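PDB 1Y43: aspergillopepsin-2 heavy chain from Aspergillus niger var. macrosporus, which probably hydrolyses proteins as an acid endopeptidase of the G1 (glutamic peptidase) family, its heavy chain forming the active fold together with a second, separate chain. Local coordinates for residues Glu3-Ala9 with Gly26-Glu32; Asp61-Thr66 with Thr78-Thr83; Ala105-Val109 with Phe129-Ala134. One frame throughout, in Å; residues are numbered along the deposited sequence.

Contact 1: residues Glu3-Ala9 with Gly26-Glu32; sequences EEYCASA and GVDFCYE. With SO4 (sulfate ion), chain D.
Y5 O receives a hydrogen bond from Y31 N (2.8 Å) and a CA-H...O contact from C30 CA (3.3 Å). This belongs to an antiparallel beta hairpin of strands 4-13 and 22-32; the segments 4-9 and 26-32 run at 165°, nearly antiparallel. Six backbone bonds in three hydrogen-bonded pairs, Y5 with Y31, A7 with F29 and A9 with V27, establish the register. Between them lie non-hydrogen-bonded pairs, and at one of these the C6-C30 disulfide staples the strands from the face that also carries E4, S8 and D28. Each SG stands anti to its own carbonyl carbon, which brings the two sulfurs to bonding distance.

At the outer end of that face, E4 extends beside the disulfide, with OE2 3.2 Å from C30 CB. Its OE1 lies 3.7 Å from E32 OE1, a like-charge approach that acid conditions would probably relieve.

The face of Y5, A7 and A9 is largely aromatic and aliphatic. F29 has a nearly eclipsed first torsion (chi1 8°), a strained setting that swings its ring back across the opposite strand: CE2 comes 3.5 Å from A7 CB, A7 O stands above one face near the rim, and A9 CB meets the ring edge. F29 and V27 also pack on the second protein chain, so the hairpin contributes to the interface.

Farther out, Y31 CD2 and Y5 CD1 are 4.2 Å apart. The Y31 hydroxyl takes a hydrogen bond from G34 N and donates to a sulfate, probably from the crystallisation liquor, whose O1 lies in the ring plane 2.7 Å from Y31 OH.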
ATOM      1  N   GLU B   3      18.846 -16.086  -2.101  1.00 21.96           N
ATOM      2  CA  GLU B   3      18.184 -14.873  -2.675  1.00 21.15           C
ATOM      3  C   GLU B   3      16.987 -14.476  -1.812  1.00 17.39           C
ATOM      4  O   GLU B   3      16.314 -15.336  -1.256  1.00 18.42           O
ATOM      5  CB  GLU B   3      17.732 -15.160  -4.108  1.00 24.87           C
ATOM      6  CG  GLU B   3      17.242 -13.942  -4.868  1.00 28.06           C
ATOM      7  CD  GLU B   3      16.998 -14.246  -6.334  1.00 31.48           C
ATOM      8  OE1 GLU B   3      17.801 -14.993  -6.946  1.00 31.84           O
ATOM      9  OE2 GLU B   3      16.003 -13.734  -6.886  1.00 33.41           O
ATOM     10  N   GLU B   4      16.736 -13.181  -1.688  1.00 13.62           N
ATOM     11  CA  GLU B   4      15.615 -12.709  -0.882  1.00  9.98           C
ATOM     12  C   GLU B   4      14.524 -12.133  -1.768  1.00  8.70           C
ATOM     13  O   GLU B   4      14.802 -11.373  -2.691  1.00  9.23           O
ATOM     14  CB  GLU B   4      16.065 -11.648   0.121  1.00 10.00           C
ATOM     15  CG  GLU B   4      14.957 -11.228   1.059  1.00  8.36           C
ATOM     16  CD  GLU B   4      15.434 -10.384   2.219  1.00  9.30           C
ATOM     17  OE1 GLU B   4      16.659 -10.144   2.372  1.00  8.21           O
ATOM     18  OE2 GLU B   4      14.562  -9.957   2.995  1.00  9.78           O
ATOM     19  N   TYR B   5      13.286 -12.494  -1.467  1.00  6.68           N
ATOM     20  CA  TYR B   5      12.133 -12.037  -2.224  1.00  6.19           C
ATOM     21  C   TYR B   5      11.231 -11.241  -1.308  1.00  5.00           C
ATOM     22  O   TYR B   5      10.983 -11.671  -0.189  1.00  5.65           O
ATOM     23  CB  TYR B   5      11.344 -13.243  -2.714  1.00  6.43           C
ATOM     24  CG  TYR B   5      12.140 -14.158  -3.580  1.00  8.24           C
ATOM     25  CD1 TYR B   5      12.966 -15.128  -3.023  1.00  7.80           C
ATOM     26  CD2 TYR B   5      12.084 -14.045  -4.961  1.00  8.21           C
ATOM     27  CE1 TYR B   5      13.721 -15.967  -3.827  1.00 10.49           C
ATOM     28  CE2 TYR B   5      12.832 -14.875  -5.780  1.00 10.13           C
ATOM     29  CZ  TYR B   5      13.648 -15.832  -5.208  1.00 10.60           C
ATOM     30  OH  TYR B   5      14.402 -16.637  -6.036  1.00 15.82           O
ATOM     31  N   CYS B   6      10.707 -10.119  -1.790  1.00  4.75           N
ATOM     32  CA  CYS B   6       9.812  -9.297  -0.969  1.00  4.97           C
ATOM     33  C   CYS B   6       8.654  -8.747  -1.787  1.00  5.10           C
ATOM     34  O   CYS B   6       8.650  -8.798  -3.020  1.00  4.93           O
ATOM     35  CB  CYS B   6      10.555  -8.080  -0.393  1.00  6.02           C
ATOM     36  SG  CYS B   6      12.035  -8.389   0.623  1.00  6.56           S
ATOM     37  N   ALA B   7       7.700  -8.158  -1.070  1.00  5.13           N
ATOM     38  CA  ALA B   7       6.542  -7.497  -1.657  1.00  4.80           C
ATOM     39  C   ALA B   7       6.033  -6.563  -0.558  1.00  5.13           C
ATOM     40  O   ALA B   7       6.438  -6.689   0.592  1.00  5.12           O
ATOM     41  CB  ALA B   7       5.475  -8.518  -2.040  1.00  4.85           C
ATOM     42  N   SER B   8       5.222  -5.581  -0.917  1.00  5.32           N
ATOM     43  CA  SER B   8       4.669  -4.673   0.077  1.00  6.03           C
ATOM     44  C   SER B   8       3.184  -4.445  -0.236  1.00  6.56           C
ATOM     45  O   SER B   8       2.752  -4.589  -1.388  1.00  8.20           O
ATOM     46  CB  SER B   8       5.420  -3.336   0.052  1.00  7.08           C
ATOM     47  OG  SER B   8       5.144  -2.631  -1.150  1.00 11.16           O
ATOM     48  N   ALA B   9       2.413  -4.101   0.783  1.00  4.48           N
ATOM     49  CA  ALA B   9       0.999  -3.800   0.604  1.00  3.66           C
ATOM     50  C   ALA B   9       0.804  -2.494   1.358  1.00  3.42           C
ATOM     51  O   ALA B   9       1.236  -2.363   2.512  1.00  3.73           O
ATOM     52  CB  ALA B   9       0.127  -4.887   1.214  1.00  4.95           C
ATOM     53  N   GLY B  26       2.219   1.149   5.052  1.00  3.51           N
ATOM     54  CA  GLY B  26       1.957  -0.248   4.797  1.00  4.33           C
ATOM     55  C   GLY B  26       2.905  -1.200   5.482  1.00  3.18           C
ATOM     56  O   GLY B  26       3.594  -0.846   6.439  1.00  4.64           O
ATOM     57  N   VAL B  27       2.971  -2.406   4.932  1.00  3.92           N
ATOM     58  CA  VAL B  27       3.776  -3.475   5.489  1.00  4.15           C
ATOM     59  C   VAL B  27       4.574  -4.179   4.404  1.00  4.63           C
ATOM     60  O   VAL B  27       4.084  -4.341   3.283  1.00  5.21           O
ATOM     61  CB  VAL B  27       2.837  -4.530   6.130  1.00  5.52           C
ATOM     62  CG1 VAL B  27       3.624  -5.747   6.574  1.00  7.77           C
ATOM     63  CG2 VAL B  27       2.074  -3.919   7.308  1.00  5.86           C
ATOM     64  N   ASP B  28       5.823  -4.522   4.717  1.00  4.44           N
ATOM     65  CA  ASP B  28       6.690  -5.271   3.800  1.00  4.89           C
ATOM     66  C   ASP B  28       6.723  -6.712   4.281  1.00  4.85           C
ATOM     67  O   ASP B  28       6.663  -6.964   5.489  1.00  5.46           O
ATOM     68  CB  ASP B  28       8.141  -4.776   3.858  1.00  6.51           C
ATOM     69  CG  ASP B  28       8.376  -3.496   3.078  1.00  8.15           C
ATOM     70  OD1 ASP B  28       7.483  -3.024   2.377  1.00 10.54           O
ATOM     71  OD2 ASP B  28       9.495  -2.964   3.159  1.00 13.02           O
ATOM     72  N   PHE B  29       6.739  -7.656   3.353  1.00  5.82           N
ATOM     73  CA  PHE B  29       6.860  -9.071   3.721  1.00  6.54           C
ATOM     74  C   PHE B  29       7.986  -9.644   2.887  1.00  5.27           C
ATOM     75  O   PHE B  29       7.975  -9.513   1.667  1.00  6.72           O
ATOM     76  CB  PHE B  29       5.584  -9.913   3.495  1.00  8.90           C
ATOM     77  CG  PHE B  29       4.488  -9.212   2.757  1.00  9.73           C
ATOM     78  CD1 PHE B  29       3.574  -8.423   3.445  1.00 11.56           C
ATOM     79  CD2 PHE B  29       4.337  -9.384   1.380  1.00 11.93           C
ATOM     80  CE1 PHE B  29       2.515  -7.809   2.777  1.00 12.11           C
ATOM     81  CE2 PHE B  29       3.285  -8.779   0.690  1.00 12.51           C
ATOM     82  CZ  PHE B  29       2.372  -7.990   1.392  1.00 12.32           C
ATOM     83  N   CYS B  30       8.985 -10.209   3.551  1.00  5.32           N
ATOM     84  CA  CYS B  30      10.126 -10.793   2.863  1.00  5.67           C
ATOM     85  C   CYS B  30      10.389 -12.235   3.244  1.00  6.05           C
ATOM     86  O   CYS B  30      10.128 -12.648   4.373  1.00  6.36           O
ATOM     87  CB  CYS B  30      11.383  -9.984   3.129  1.00  6.11           C
ATOM     88  SG  CYS B  30      11.347  -8.273   2.525  1.00  8.26           S
ATOM     89  N   TYR B  31      10.933 -12.975   2.283  1.00  6.35           N
ATOM     90  CA  TYR B  31      11.269 -14.371   2.442  1.00  6.61           C
ATOM     91  C   TYR B  31      12.717 -14.600   2.018  1.00  6.78           C
ATOM     92  O   TYR B  31      13.157 -14.098   0.978  1.00  5.81           O
ATOM     93  CB  TYR B  31      10.379 -15.239   1.553  1.00  7.51           C
ATOM     94  CG  TYR B  31      10.866 -16.667   1.521  1.00  8.90           C
ATOM     95  CD1 TYR B  31      10.653 -17.507   2.607  1.00 10.43           C
ATOM     96  CD2 TYR B  31      11.643 -17.143   0.462  1.00 10.85           C
ATOM     97  CE1 TYR B  31      11.202 -18.782   2.650  1.00 11.48           C
ATOM     98  CE2 TYR B  31      12.204 -18.431   0.499  1.00 11.79           C
ATOM     99  CZ  TYR B  31      11.976 -19.236   1.599  1.00 12.26           C
ATOM    100  OH  TYR B  31      12.519 -20.501   1.683  1.00 14.73           O
ATOM    101  N   GLU B  32      13.428 -15.407   2.794  1.00  7.65           N
ATOM    102  CA  GLU B  32      14.798 -15.748   2.474  1.00 11.13           C
ATOM    103  C   GLU B  32      15.182 -17.025   3.207  1.00 11.44           C
ATOM    104  O   GLU B  32      15.098 -17.085   4.423  1.00 10.83           O
ATOM    105  CB  GLU B  32      15.742 -14.619   2.884  1.00 15.12           C
ATOM    106  CG  GLU B  32      17.144 -14.814   2.374  1.00 21.87           C
ATOM    107  CD  GLU B  32      18.189 -14.390   3.377  1.00 26.45           C
ATOM    108  OE1 GLU B  32      18.143 -13.220   3.826  1.00 29.91           O
ATOM    109  OE2 GLU B  32      19.066 -15.227   3.708  1.00 29.61           O
TER
HETATM  110  S   SO4 D 201      14.570 -20.542  -1.966  1.00 49.68           S
HETATM  111  O1  SO4 D 201      13.995 -20.835  -0.597  1.00 49.23           O
HETATM  112  O2  SO4 D 201      16.079 -20.546  -1.906  1.00 49.91           O
HETATM  113  O3  SO4 D 201      14.088 -21.597  -2.927  1.00 49.85           O
HETATM  114  O4  SO4 D 201      14.121 -19.175  -2.420  1.00 49.17           O

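Contact 2: residues Asp61-Thr66 with Thr78-Thr83; sequences DSIKVT and TVENLT. With SO4 (sulfate ion), chain G.
An antiparallel beta hairpin made of strands 62-69 and 74-81 underlies this contact, and at its open end one backbone N-H is met by a side-chain hydroxyl. Paired backbone bonds join K64 with E80 and T66 with T78; K64 N to E80 O, at 2.8 Å, is nearly straight (167°). Where the ladder frays, L82 N still reaches S62 O, but the return bond comes from a hydroxyl: S62 N donates to T83 OG1 at 2.9 Å.

Next to it, N81 ND2 donates to D61 OD2 at 3.1 Å. D61 OD2 lies close to the amide plane of N81, yet is itself approached from above its carboxylate plane, 48° out of it.

On the same face as N81, I63 CG2 meets V79 CG1 at 4.0 Å, while V65 CG1 and V79 CG2 run alongside each other, 4.1 Å apart. The other face is polar: K64 extends fully (chi1 -180°) past E80, lending this face a positive group whose NZ here binds one sulfate, donating to O2 at 3.0 Å.

Residues 62-66 also pair with a strand of the second protein chain. The apolar part of the first face packs inward, V65 and V79 against T25 of strand 22-32, while the D61-N81 pair, each member with a further partner (S58 N for OD2, T56 O for ND2), fixes the hairpin end to the preceding loop.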
ATOM      1  N   ASP B  61      -1.779 -12.022  10.843  1.00  5.46           N
ATOM      2  CA  ASP B  61      -2.381 -10.937  11.611  1.00  5.12           C
ATOM      3  C   ASP B  61      -3.260 -10.065  10.727  1.00  5.47           C
ATOM      4  O   ASP B  61      -2.994  -9.904   9.532  1.00  6.09           O
ATOM      5  CB  ASP B  61      -1.298 -10.043  12.216  1.00  5.31           C
ATOM      6  CG  ASP B  61      -0.564 -10.690  13.376  1.00  6.03           C
ATOM      7  OD1 ASP B  61      -1.007 -11.742  13.887  1.00  8.01           O
ATOM      8  OD2 ASP B  61       0.454 -10.113  13.796  1.00  7.55           O
ATOM      9  N   SER B  62      -4.299  -9.502  11.330  1.00  5.32           N
ATOM     10  CA  SER B  62      -5.209  -8.603  10.642  1.00  6.22           C
ATOM     11  C   SER B  62      -4.699  -7.197  10.877  1.00  5.88           C
ATOM     12  O   SER B  62      -4.555  -6.754  12.028  1.00  6.28           O
ATOM     13  CB  SER B  62      -6.605  -8.731  11.218  1.00  8.20           C
ATOM     14  OG  SER B  62      -7.212  -9.911  10.744  1.00 14.27           O
ATOM     15  N   ILE B  63      -4.416  -6.506   9.784  1.00  4.78           N
ATOM     16  CA  ILE B  63      -3.883  -5.163   9.846  1.00  5.12           C
ATOM     17  C   ILE B  63      -4.845  -4.162   9.226  1.00  5.68           C
ATOM     18  O   ILE B  63      -5.499  -4.468   8.225  1.00  7.45           O
ATOM     19  CB  ILE B  63      -2.562  -5.092   9.039  1.00  5.93           C
ATOM     20  CG1 ILE B  63      -1.563  -6.127   9.559  1.00  7.06           C
ATOM     21  CG2 ILE B  63      -1.979  -3.695   9.057  1.00  6.32           C
ATOM     22  CD1 ILE B  63      -1.216  -6.018  11.032  1.00  7.74           C
ATOM     23  N   LYS B  64      -4.983  -2.996   9.846  1.00  5.70           N
ATOM     24  CA  LYS B  64      -5.811  -1.934   9.279  1.00  5.45           C
ATOM     25  C   LYS B  64      -4.875  -0.750   9.060  1.00  5.52           C
ATOM     26  O   LYS B  64      -4.186  -0.315   9.988  1.00  7.29           O
ATOM     27  CB  LYS B  64      -6.953  -1.536  10.220  1.00  6.89           C
ATOM     28  CG  LYS B  64      -7.839  -0.439   9.652  1.00  9.69           C
ATOM     29  CD  LYS B  64      -9.034  -0.178  10.545  1.00 12.94           C
ATOM     30  CE  LYS B  64      -9.888   0.976  10.031  1.00 17.67           C
ATOM     31  NZ  LYS B  64     -10.919   1.356  11.052  1.00 19.96           N
ATOM     32  N   VAL B  65      -4.785  -0.286   7.823  1.00  4.60           N
ATOM     33  CA  VAL B  65      -3.931   0.851   7.499  1.00  5.02           C
ATOM     34  C   VAL B  65      -4.774   2.038   7.052  1.00  4.90           C
ATOM     35  O   VAL B  65      -5.740   1.883   6.296  1.00  5.08           O
ATOM     36  CB  VAL B  65      -2.891   0.510   6.395  1.00  5.71           C
ATOM     37  CG1 VAL B  65      -1.792  -0.370   6.963  1.00  6.26           C
ATOM     38  CG2 VAL B  65      -3.565  -0.172   5.194  1.00  6.99           C
ATOM     39  N   THR B  66      -4.349   3.232   7.454  1.00  3.89           N
ATOM     40  CA  THR B  66      -5.069   4.452   7.127  1.00  4.16           C
ATOM     41  C   THR B  66      -4.138   5.641   6.931  1.00  3.86           C
ATOM     42  O   THR B  66      -3.195   5.816   7.707  1.00  4.41           O
ATOM     43  CB  THR B  66      -5.994   4.841   8.311  1.00  4.79           C
ATOM     44  OG1 THR B  66      -6.894   3.765   8.594  1.00  6.28           O
ATOM     45  CG2 THR B  66      -6.775   6.114   8.017  1.00  5.66           C
ATOM     46  N   THR B  78      -1.351   5.675   9.840  1.00  4.06           N
ATOM     47  CA  THR B  78      -1.638   4.798  10.962  1.00  4.51           C
ATOM     48  C   THR B  78      -1.672   3.337  10.563  1.00  5.08           C
ATOM     49  O   THR B  78      -2.233   2.978   9.516  1.00  4.78           O
ATOM     50  CB  THR B  78      -2.998   5.154  11.585  1.00  5.76           C
ATOM     51  OG1 THR B  78      -2.961   6.507  12.068  1.00  6.27           O
ATOM     52  CG2 THR B  78      -3.361   4.188  12.724  1.00  6.73           C
ATOM     53  N   VAL B  79      -1.036   2.506  11.393  1.00  4.79           N
ATOM     54  CA  VAL B  79      -1.004   1.059  11.200  1.00  4.94           C
ATOM     55  C   VAL B  79      -1.515   0.431  12.493  1.00  5.26           C
ATOM     56  O   VAL B  79      -0.974   0.673  13.584  1.00  5.91           O
ATOM     57  CB  VAL B  79       0.428   0.514  10.920  1.00  5.39           C
ATOM     58  CG1 VAL B  79       0.408  -1.019  10.866  1.00  6.16           C
ATOM     59  CG2 VAL B  79       0.970   1.079   9.604  1.00  6.28           C
ATOM     60  N   GLU B  80      -2.599  -0.315  12.383  1.00  5.21           N
ATOM     61  CA  GLU B  80      -3.165  -0.964  13.542  1.00  5.68           C
ATOM     62  C   GLU B  80      -3.148  -2.463  13.336  1.00  5.39           C
ATOM     63  O   GLU B  80      -3.577  -2.956  12.295  1.00  6.22           O
ATOM     64  CB  GLU B  80      -4.604  -0.520  13.736  1.00  8.52           C
ATOM     65  CG  GLU B  80      -5.274  -1.159  14.940  1.00 13.62           C
ATOM     66  CD  GLU B  80      -6.730  -0.732  15.109  1.00 17.67           C
ATOM     67  OE1 GLU B  80      -7.338  -0.201  14.140  1.00 17.40           O
ATOM     68  OE2 GLU B  80      -7.280  -0.958  16.216  1.00 20.69           O
ATOM     69  N   ASN B  81      -2.585  -3.178  14.296  1.00  4.92           N
ATOM     70  CA  ASN B  81      -2.572  -4.627  14.233  1.00  5.28           C
ATOM     71  C   ASN B  81      -3.782  -5.038  15.070  1.00  6.01           C
ATOM     72  O   ASN B  81      -3.734  -5.021  16.304  1.00  6.96           O
ATOM     73  CB  ASN B  81      -1.286  -5.183  14.834  1.00  5.67           C
ATOM     74  CG  ASN B  81      -1.181  -6.680  14.676  1.00  5.73           C
ATOM     75  OD1 ASN B  81      -2.195  -7.392  14.701  1.00  7.14           O
ATOM     76  ND2 ASN B  81       0.034  -7.173  14.511  1.00  5.70           N
ATOM     77  N   LEU B  82      -4.881  -5.356  14.399  1.00  6.25           N
ATOM     78  CA  LEU B  82      -6.116  -5.724  15.074  1.00  6.75           C
ATOM     79  C   LEU B  82      -5.984  -6.968  15.922  1.00  7.79           C
ATOM     80  O   LEU B  82      -6.591  -7.056  16.990  1.00 10.21           O
ATOM     81  CB  LEU B  82      -7.240  -5.884  14.055  1.00  8.25           C
ATOM     82  CG  LEU B  82      -7.474  -4.621  13.215  1.00  9.84           C
ATOM     83  CD1 LEU B  82      -8.546  -4.849  12.176  1.00 10.87           C
ATOM     84  CD2 LEU B  82      -7.865  -3.485  14.135  1.00 11.51           C
ATOM     85  N   THR B  83      -5.129  -7.888  15.495  1.00  7.11           N
ATOM     86  CA  THR B  83      -4.920  -9.144  16.203  1.00  7.58           C
ATOM     87  C   THR B  83      -4.300  -8.955  17.585  1.00  8.32           C
ATOM     88  O   THR B  83      -4.686  -9.621  18.541  1.00  9.37           O
ATOM     89  CB  THR B  83      -4.017 -10.078  15.367  1.00  7.67           C
ATOM     90  OG1 THR B  83      -4.591 -10.253  14.070  1.00  8.28           O
ATOM     91  CG2 THR B  83      -3.841 -11.433  16.052  1.00  8.09           C
TER
HETATM   92  S   SO4 G 205     -10.540   1.084  14.627  1.00 52.19           S
HETATM   93  O1  SO4 G 205      -9.782   0.543  15.828  1.00 51.02           O
HETATM   94  O2  SO4 G 205     -10.936  -0.074  13.739  1.00 51.71           O
HETATM   95  O3  SO4 G 205     -11.785   1.819  15.089  1.00 51.57           O
HETATM   96  O4  SO4 G 205      -9.653   2.030  13.854  1.00 51.20           O

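Contact 3: residues Ala105-Val109 with Phe129-Ala134; sequences AEWIV and FTNAEA
W107 and F129 form the tight centre of this contact, where two sheets of a beta sandwich face each other rather than share a ladder. The chain turns a corner at N131, with F129 before it and A132-A134 after it. The segment axes of 105-109 and 132-134 stay 8.0 Å apart, and no hydrogen bond passes between the segments; side chains fill the gap.

W107 CB sits over the middle of the F129 ring, a CH-pi contact 4.0 Å from the centroid and only 10° off the ring normal. Its indole then turns an edge toward the same phenyl face, with planes 64° apart and centroids 5.5 Å apart, a T-shaped pair. The chi1 of -62° sets W107 CG anti to the carbonyl carbon and carries the indole past F129 to A132-A134. There A132 CB lies over one face of the five-membered ring, offset toward the rim and 3.6 Å from W107 NE1. At the edge of the F129 ring, CZ is 3.7 Å from I108 O.

The opposite end is thinner. A105 CB and A134 CB meet at 3.8 Å as two small methyls, and E133 brings mainly its backbone to the indole, W107 CZ2 lying 3.7 Å from E133 N; the E133 side chain leaves its CA pointing away, and the residue is partly exposed.

Both segments also pair with strands of the second protein chain, and a backbone group of that chain is the hydrogen-bond partner of W107 NE1. The contact is therefore cohesive by dispersion and aromatic forces, with its one buried indole N-H satisfied across the chain interface.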
ATOM      1  N   ALA B 105      -6.381   7.868  -4.860  1.00  3.95           N
ATOM      2  CA  ALA B 105      -6.558   7.124  -3.607  1.00  3.39           C
ATOM      3  C   ALA B 105      -6.308   5.699  -4.086  1.00  3.81           C
ATOM      4  O   ALA B 105      -6.896   5.276  -5.078  1.00  4.92           O
ATOM      5  CB  ALA B 105      -7.989   7.263  -3.068  1.00  3.87           C
ATOM      6  N   GLU B 106      -5.447   4.950  -3.409  1.00  2.89           N
ATOM      7  CA  GLU B 106      -5.129   3.600  -3.886  1.00  3.04           C
ATOM      8  C   GLU B 106      -4.842   2.554  -2.820  1.00  2.00           C
ATOM      9  O   GLU B 106      -4.513   2.891  -1.686  1.00  3.22           O
ATOM     10  CB  GLU B 106      -3.947   3.675  -4.875  1.00  4.16           C
ATOM     11  CG  GLU B 106      -2.631   4.189  -4.281  1.00  5.23           C
ATOM     12  CD  GLU B 106      -2.378   5.686  -4.484  1.00  5.91           C
ATOM     13  OE1 GLU B 106      -3.078   6.340  -5.277  1.00  6.77           O
ATOM     14  OE2 GLU B 106      -1.469   6.213  -3.813  1.00  6.36           O
ATOM     15  N   TRP B 107      -5.019   1.285  -3.221  1.00  2.62           N
ATOM     16  CA  TRP B 107      -4.788   0.085  -2.412  1.00  2.46           C
ATOM     17  C   TRP B 107      -3.832  -0.689  -3.311  1.00  3.36           C
ATOM     18  O   TRP B 107      -4.237  -1.197  -4.365  1.00  3.64           O
ATOM     19  CB  TRP B 107      -6.101  -0.681  -2.215  1.00  3.68           C
ATOM     20  CG  TRP B 107      -7.145   0.123  -1.484  1.00  4.39           C
ATOM     21  CD1 TRP B 107      -7.348   0.168  -0.135  1.00  3.77           C
ATOM     22  CD2 TRP B 107      -8.098   1.025  -2.074  1.00  4.56           C
ATOM     23  NE1 TRP B 107      -8.372   1.055   0.145  1.00  4.72           N
ATOM     24  CE2 TRP B 107      -8.847   1.584  -1.012  1.00  5.40           C
ATOM     25  CE3 TRP B 107      -8.383   1.407  -3.393  1.00  6.11           C
ATOM     26  CZ2 TRP B 107      -9.872   2.524  -1.239  1.00  5.49           C
ATOM     27  CZ3 TRP B 107      -9.401   2.341  -3.612  1.00  6.86           C
ATOM     28  CH2 TRP B 107     -10.129   2.886  -2.536  1.00  5.46           C
ATOM     29  N   ILE B 108      -2.575  -0.810  -2.882  1.00  3.59           N
ATOM     30  CA  ILE B 108      -1.538  -1.393  -3.732  1.00  3.79           C
ATOM     31  C   ILE B 108      -0.621  -2.455  -3.120  1.00  4.16           C
ATOM     32  O   ILE B 108      -0.344  -2.430  -1.926  1.00  3.87           O
ATOM     33  CB  ILE B 108      -0.595  -0.219  -4.207  1.00  4.62           C
ATOM     34  CG1 ILE B 108      -1.387   0.858  -4.970  1.00  5.21           C
ATOM     35  CG2 ILE B 108       0.583  -0.728  -5.035  1.00  4.75           C
ATOM     36  CD1 ILE B 108      -1.905   0.419  -6.338  1.00  5.12           C
ATOM     37  N   VAL B 109      -0.239  -3.427  -3.959  1.00  3.79           N
ATOM     38  CA  VAL B 109       0.757  -4.435  -3.616  1.00  3.72           C
ATOM     39  C   VAL B 109       1.882  -4.054  -4.599  1.00  4.27           C
ATOM     40  O   VAL B 109       1.685  -4.006  -5.821  1.00  3.71           O
ATOM     41  CB  VAL B 109       0.274  -5.883  -3.836  1.00  4.18           C
ATOM     42  CG1 VAL B 109       1.435  -6.844  -3.652  1.00  5.98           C
ATOM     43  CG2 VAL B 109      -0.821  -6.229  -2.832  1.00  4.47           C
ATOM     44  N   PHE B 129      -7.732  -6.588   0.377  1.00  4.85           N
ATOM     45  CA  PHE B 129      -8.014  -5.422   1.200  1.00  4.72           C
ATOM     46  C   PHE B 129      -9.537  -5.410   1.356  1.00  5.53           C
ATOM     47  O   PHE B 129     -10.256  -5.411   0.352  1.00  6.83           O
ATOM     48  CB  PHE B 129      -7.632  -4.135   0.474  1.00  4.10           C
ATOM     49  CG  PHE B 129      -6.149  -3.928   0.301  1.00  5.42           C
ATOM     50  CD1 PHE B 129      -5.492  -4.376  -0.846  1.00  5.88           C
ATOM     51  CD2 PHE B 129      -5.429  -3.209   1.245  1.00  6.35           C
ATOM     52  CE1 PHE B 129      -4.125  -4.092  -1.051  1.00  6.78           C
ATOM     53  CE2 PHE B 129      -4.069  -2.923   1.044  1.00  6.87           C
ATOM     54  CZ  PHE B 129      -3.425  -3.364  -0.099  1.00  6.54           C
ATOM     55  N   THR B 130     -10.033  -5.468   2.581  1.00  5.42           N
ATOM     56  CA  THR B 130     -11.466  -5.397   2.812  1.00  6.22           C
ATOM     57  C   THR B 130     -11.709  -4.043   3.453  1.00  6.05           C
ATOM     58  O   THR B 130     -10.771  -3.372   3.896  1.00  5.80           O
ATOM     59  CB  THR B 130     -11.970  -6.504   3.746  1.00  6.93           C
ATOM     60  OG1 THR B 130     -11.270  -6.446   4.997  1.00  8.10           O
ATOM     61  CG2 THR B 130     -11.780  -7.873   3.092  1.00  8.18           C
ATOM     62  N   ASN B 131     -12.977  -3.646   3.518  1.00  6.92           N
ATOM     63  CA  ASN B 131     -13.353  -2.349   4.079  1.00  7.80           C
ATOM     64  C   ASN B 131     -12.480  -1.277   3.397  1.00  7.13           C
ATOM     65  O   ASN B 131     -11.926  -0.380   4.049  1.00  8.10           O
ATOM     66  CB  ASN B 131     -13.171  -2.353   5.602  1.00 10.42           C
ATOM     67  CG  ASN B 131     -14.138  -3.298   6.304  1.00 13.95           C
ATOM     68  OD1 ASN B 131     -15.351  -3.201   6.142  1.00 17.31           O
ATOM     69  ND2 ASN B 131     -13.603  -4.229   7.070  1.00 16.10           N
ATOM     70  N   ALA B 132     -12.324  -1.433   2.086  1.00  5.82           N
ATOM     71  CA  ALA B 132     -11.534  -0.537   1.247  1.00  6.42           C
ATOM     72  C   ALA B 132     -12.372   0.689   0.936  1.00  6.34           C
ATOM     73  O   ALA B 132     -13.273   0.634   0.092  1.00  6.97           O
ATOM     74  CB  ALA B 132     -11.134  -1.252  -0.027  1.00  5.80           C
ATOM     75  N   GLU B 133     -12.068   1.789   1.615  1.00  6.35           N
ATOM     76  CA  GLU B 133     -12.827   3.024   1.469  1.00  7.00           C
ATOM     77  C   GLU B 133     -11.949   4.261   1.383  1.00  6.55           C
ATOM     78  O   GLU B 133     -10.920   4.352   2.063  1.00  6.45           O
ATOM     79  CB  GLU B 133     -13.764   3.186   2.680  1.00 10.32           C
ATOM     80  CG  GLU B 133     -14.790   2.060   2.833  1.00 15.67           C
ATOM     81  CD  GLU B 133     -15.653   2.178   4.079  1.00 20.46           C
ATOM     82  OE1 GLU B 133     -15.526   3.172   4.825  1.00 22.87           O
ATOM     83  OE2 GLU B 133     -16.488   1.272   4.312  1.00 24.46           O
ATOM     84  N   ALA B 134     -12.365   5.203   0.539  1.00  6.59           N
ATOM     85  CA  ALA B 134     -11.677   6.486   0.373  1.00  6.09           C
ATOM     86  C   ALA B 134     -12.706   7.575   0.681  1.00  7.21           C
ATOM     87  O   ALA B 134     -13.891   7.401   0.394  1.00  8.99           O
ATOM     88  CB  ALA B 134     -11.163   6.636  -1.061  1.00  6.45           C
TER

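How the contacts relate
From the N terminus, contact 1 closes the loop of the first hairpin, bringing 26-32 back onto 3-9. Contact 2 then closes a second hairpin in a different sheet. Contact 3 closes a longer excursion, packing strand 104-114 of the six-stranded sheet against strand 126-136 of the five-stranded one. The three follow in series; none nests in or crosses another. Contacts 1 and 3 lie on opposite sides of the chain's centre, about 19 Å between centres, yet touch: S8 O is 3.5 Å from V109 CG1, and A9 CB is 4.1 Å from F129 CZ. Contact 2 stands about 17 Å from contact 1 and 13 Å from contact 3, centre to centre, touching neither.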